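Local coordinates for protein proteolytically activated form of PPO4 Tyrosinase (Agaricus bisporus var. bisporus H97, PDB 4OUA) that catalyses the copper-dependent o-hydroxylation of monophenols and the oxidation of the resulting o-diphenols to o-quinones, the initial step of melanin synthesis, at residues S82-P87 against V299-G304. Sequence-based numbering, arbitrary orientation.
Sequences SQVLFP and VWVTQG
Val84 packs its branched side chain against the backbone of 302-304, in a contact that illustrates how a turn leading into a metal-binding helix can be covered by a loop distant in sequence through van der Waals contact, with methyls on backbone atoms and a single close alkyl pair. The O of Thr302 rests against the isopropyl group of Val84, nearly equidistant from CB, CG1 and CG2, the last at 3.4 Å. With CG1 anti to the carbonyl carbon (chi1 -70°), CG2 sits between the backbone N and that carbon, from where it also reaches the N of Gly304 at 4.0 Å. Gly304, having no side chain, presents its backbone to Val84. Beside this, CD2 of Leu85 meets CG1 of Val301 at 4.0 Å, the two side chains running obliquely across each other.

Toward the side chains of Thr302 and Gln303 the fit loosens: OG1 of Thr302 comes no nearer than 4.3 Å to CG1 of Val84, and Gln303 is exposed, its side chain starting out away from the turn. Trp229 of helix 229-233 touches Val301 and Thr302 and donates from NE1 to the O of Val84, linking both segments. An alanine at Val84 would probably open a gap beside the Thr302 carbonyl and Gly304, leaving that backbone without its two methyl partners.

The type I turn from Gln83 to Phe86, closed by the Phe86 N to Gln83 O bond, follows closely on the copper ligand His81 and leads into helix 86-109, which carries the ligand His90. With no hydrogen bond between the two segments, their direct contact rests on van der Waals packing, which would be expected to depend on fit and to carry little directionality.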
ATOM      1  N   SER A  82       8.314   4.330 -12.595  1.00 39.28           N
ATOM      2  CA  SER A  82       8.670   4.438 -14.007  1.00 41.61           C
ATOM      3  C   SER A  82       9.743   3.426 -14.401  1.00 39.24           C
ATOM      4  O   SER A  82      10.443   3.605 -15.398  1.00 36.62           O
ATOM      5  CB  SER A  82       9.142   5.856 -14.333  1.00 38.08           C
ATOM      6  OG  SER A  82       8.177   6.814 -13.940  1.00 41.70           O
ATOM      7  N   GLN A  83       9.867   2.360 -13.616  1.00 34.83           N
ATOM      8  CA  GLN A  83      10.866   1.331 -13.879  1.00 42.15           C
ATOM      9  C   GLN A  83      10.303  -0.071 -13.653  1.00 48.39           C
ATOM     10  O   GLN A  83       9.242  -0.235 -13.049  1.00 48.71           O
ATOM     11  CB  GLN A  83      12.099   1.552 -13.002  1.00 35.58           C
ATOM     12  CG  GLN A  83      11.773   1.919 -11.569  1.00 46.08           C
ATOM     13  CD  GLN A  83      12.919   1.627 -10.625  1.00 49.39           C
ATOM     14  OE1 GLN A  83      13.493   0.541 -10.652  1.00 40.21           O
ATOM     15  NE2 GLN A  83      13.260   2.597  -9.784  1.00 52.83           N
ATOM     16  N   VAL A  84      11.028  -1.076 -14.136  1.00 41.99           N
ATOM     17  CA  VAL A  84      10.555  -2.458 -14.119  1.00 46.06           C
ATOM     18  C   VAL A  84      10.336  -3.019 -12.715  1.00 40.14           C
ATOM     19  O   VAL A  84       9.650  -4.025 -12.546  1.00 37.30           O
ATOM     20  CB  VAL A  84      11.538  -3.389 -14.859  1.00 43.65           C
ATOM     21  CG1 VAL A  84      11.498  -3.125 -16.355  1.00 46.32           C
ATOM     22  CG2 VAL A  84      12.948  -3.215 -14.315  1.00 36.14           C
ATOM     23  N   LEU A  85      10.914  -2.367 -11.711  1.00 44.53           N
ATOM     24  CA  LEU A  85      10.864  -2.884 -10.346  1.00 42.14           C
ATOM     25  C   LEU A  85       9.670  -2.367  -9.551  1.00 37.04           C
ATOM     26  O   LEU A  85       9.516  -2.708  -8.380  1.00 36.72           O
ATOM     27  CB  LEU A  85      12.155  -2.539  -9.601  1.00 35.52           C
ATOM     28  CG  LEU A  85      13.430  -3.210 -10.110  1.00 35.99           C
ATOM     29  CD1 LEU A  85      14.588  -2.914  -9.178  1.00 30.31           C
ATOM     30  CD2 LEU A  85      13.219  -4.711 -10.260  1.00 39.19           C
ATOM     31  N   PHE A  86       8.834  -1.551 -10.186  1.00 42.28           N
ATOM     32  CA  PHE A  86       7.710  -0.920  -9.496  1.00 41.09           C
ATOM     33  C   PHE A  86       6.829  -1.921  -8.748  1.00 39.00           C
ATOM     34  O   PHE A  86       6.597  -1.766  -7.549  1.00 44.32           O
ATOM     35  CB  PHE A  86       6.849  -0.123 -10.480  1.00 36.22           C
ATOM     36  CG  PHE A  86       5.560   0.371  -9.887  1.00 34.18           C
ATOM     37  CD1 PHE A  86       5.540   1.497  -9.080  1.00 35.16           C
ATOM     38  CD2 PHE A  86       4.369  -0.293 -10.130  1.00 33.58           C
ATOM     39  CE1 PHE A  86       4.356   1.951  -8.526  1.00 29.68           C
ATOM     40  CE2 PHE A  86       3.183   0.157  -9.580  1.00 32.46           C
ATOM     41  CZ  PHE A  86       3.177   1.281  -8.776  1.00 31.56           C
ATOM     42  N   PRO A  87       6.335  -2.948  -9.454  1.00 37.71           N
ATOM     43  CA  PRO A  87       5.448  -3.932  -8.821  1.00 40.89           C
ATOM     44  C   PRO A  87       6.096  -4.668  -7.647  1.00 38.65           C
ATOM     45  O   PRO A  87       5.477  -4.788  -6.591  1.00 39.06           O
ATOM     46  CB  PRO A  87       5.134  -4.904  -9.963  1.00 32.35           C
ATOM     47  CG  PRO A  87       5.336  -4.101 -11.205  1.00 35.22           C
ATOM     48  CD  PRO A  87       6.487  -3.197 -10.897  1.00 34.33           C
ATOM     49  N   VAL A 299       5.424 -15.110 -16.574  1.00 40.66           N
ATOM     50  CA  VAL A 299       5.889 -13.760 -16.870  1.00 40.94           C
ATOM     51  C   VAL A 299       6.258 -13.011 -15.594  1.00 40.56           C
ATOM     52  O   VAL A 299       5.439 -12.888 -14.681  1.00 38.44           O
ATOM     53  CB  VAL A 299       4.828 -12.946 -17.632  1.00 31.89           C
ATOM     54  CG1 VAL A 299       5.394 -11.593 -18.037  1.00 34.48           C
ATOM     55  CG2 VAL A 299       4.346 -13.710 -18.849  1.00 36.84           C
ATOM     56  N   TRP A 300       7.489 -12.511 -15.534  1.00 41.31           N
ATOM     57  CA  TRP A 300       7.946 -11.753 -14.375  1.00 40.65           C
ATOM     58  C   TRP A 300       8.885 -10.619 -14.792  1.00 39.66           C
ATOM     59  O   TRP A 300       8.847 -10.161 -15.933  1.00 41.67           O
ATOM     60  CB  TRP A 300       8.632 -12.680 -13.368  1.00 30.51           C
ATOM     61  CG  TRP A 300       8.585 -12.176 -11.952  1.00 43.62           C
ATOM     62  CD1 TRP A 300       9.647 -11.967 -11.119  1.00 44.99           C
ATOM     63  CD2 TRP A 300       7.415 -11.809 -11.208  1.00 44.09           C
ATOM     64  NE1 TRP A 300       9.211 -11.499  -9.903  1.00 39.20           N
ATOM     65  CE2 TRP A 300       7.846 -11.392  -9.931  1.00 47.40           C
ATOM     66  CE3 TRP A 300       6.046 -11.794 -11.498  1.00 39.55           C
ATOM     67  CZ2 TRP A 300       6.956 -10.965  -8.945  1.00 45.24           C
ATOM     68  CZ3 TRP A 300       5.165 -11.369 -10.517  1.00 39.93           C
ATOM     69  CH2 TRP A 300       5.623 -10.961  -9.256  1.00 45.48           C
ATOM     70  N   VAL A 301       9.725 -10.175 -13.863  1.00 38.07           N
ATOM     71  CA  VAL A 301      10.585  -9.014 -14.077  1.00 37.63           C
ATOM     72  C   VAL A 301      11.561  -9.188 -15.237  1.00 37.15           C
ATOM     73  O   VAL A 301      12.242 -10.207 -15.341  1.00 38.30           O
ATOM     74  CB  VAL A 301      11.403  -8.686 -12.810  1.00 47.14           C
ATOM     75  CG1 VAL A 301      12.245  -7.434 -13.029  1.00 38.95           C
ATOM     76  CG2 VAL A 301      10.482  -8.521 -11.608  1.00 42.88           C
ATOM     77  N   THR A 302      11.621  -8.181 -16.102  1.00 42.24           N
ATOM     78  CA  THR A 302      12.612  -8.139 -17.171  1.00 39.55           C
ATOM     79  C   THR A 302      13.555  -6.961 -16.948  1.00 43.98           C
ATOM     80  O   THR A 302      13.287  -6.090 -16.119  1.00 47.31           O
ATOM     81  CB  THR A 302      11.961  -8.020 -18.563  1.00 36.51           C
ATOM     82  OG1 THR A 302      11.360  -6.728 -18.708  1.00 34.41           O
ATOM     83  CG2 THR A 302      10.901  -9.097 -18.751  1.00 34.44           C
ATOM     84  N   GLN A 303      14.657  -6.937 -17.689  1.00 42.60           N
ATOM     85  CA  GLN A 303      15.675  -5.908 -17.511  1.00 39.23           C
ATOM     86  C   GLN A 303      15.200  -4.531 -17.972  1.00 49.45           C
ATOM     87  O   GLN A 303      14.425  -4.411 -18.920  1.00 51.90           O
ATOM     88  CB  GLN A 303      16.949  -6.300 -18.259  1.00 39.55           C
ATOM     89  CG  GLN A 303      18.006  -5.215 -18.288  1.00 55.23           C
ATOM     90  CD  GLN A 303      19.318  -5.704 -18.861  1.00 58.99           C
ATOM     91  OE1 GLN A 303      19.654  -6.882 -18.749  1.00 64.51           O
ATOM     92  NE2 GLN A 303      20.066  -4.800 -19.483  1.00 64.89           N
ATOM     93  N   GLY A 304      15.675  -3.492 -17.288  1.00 47.29           N
ATOM     94  CA  GLY A 304      15.310  -2.123 -17.607  1.00 45.17           C
ATOM     95  C   GLY A 304      16.127  -1.121 -16.810  1.00 52.26           C
ATOM     96  O   GLY A 304      16.644  -1.447 -15.740  1.00 50.35           O
TER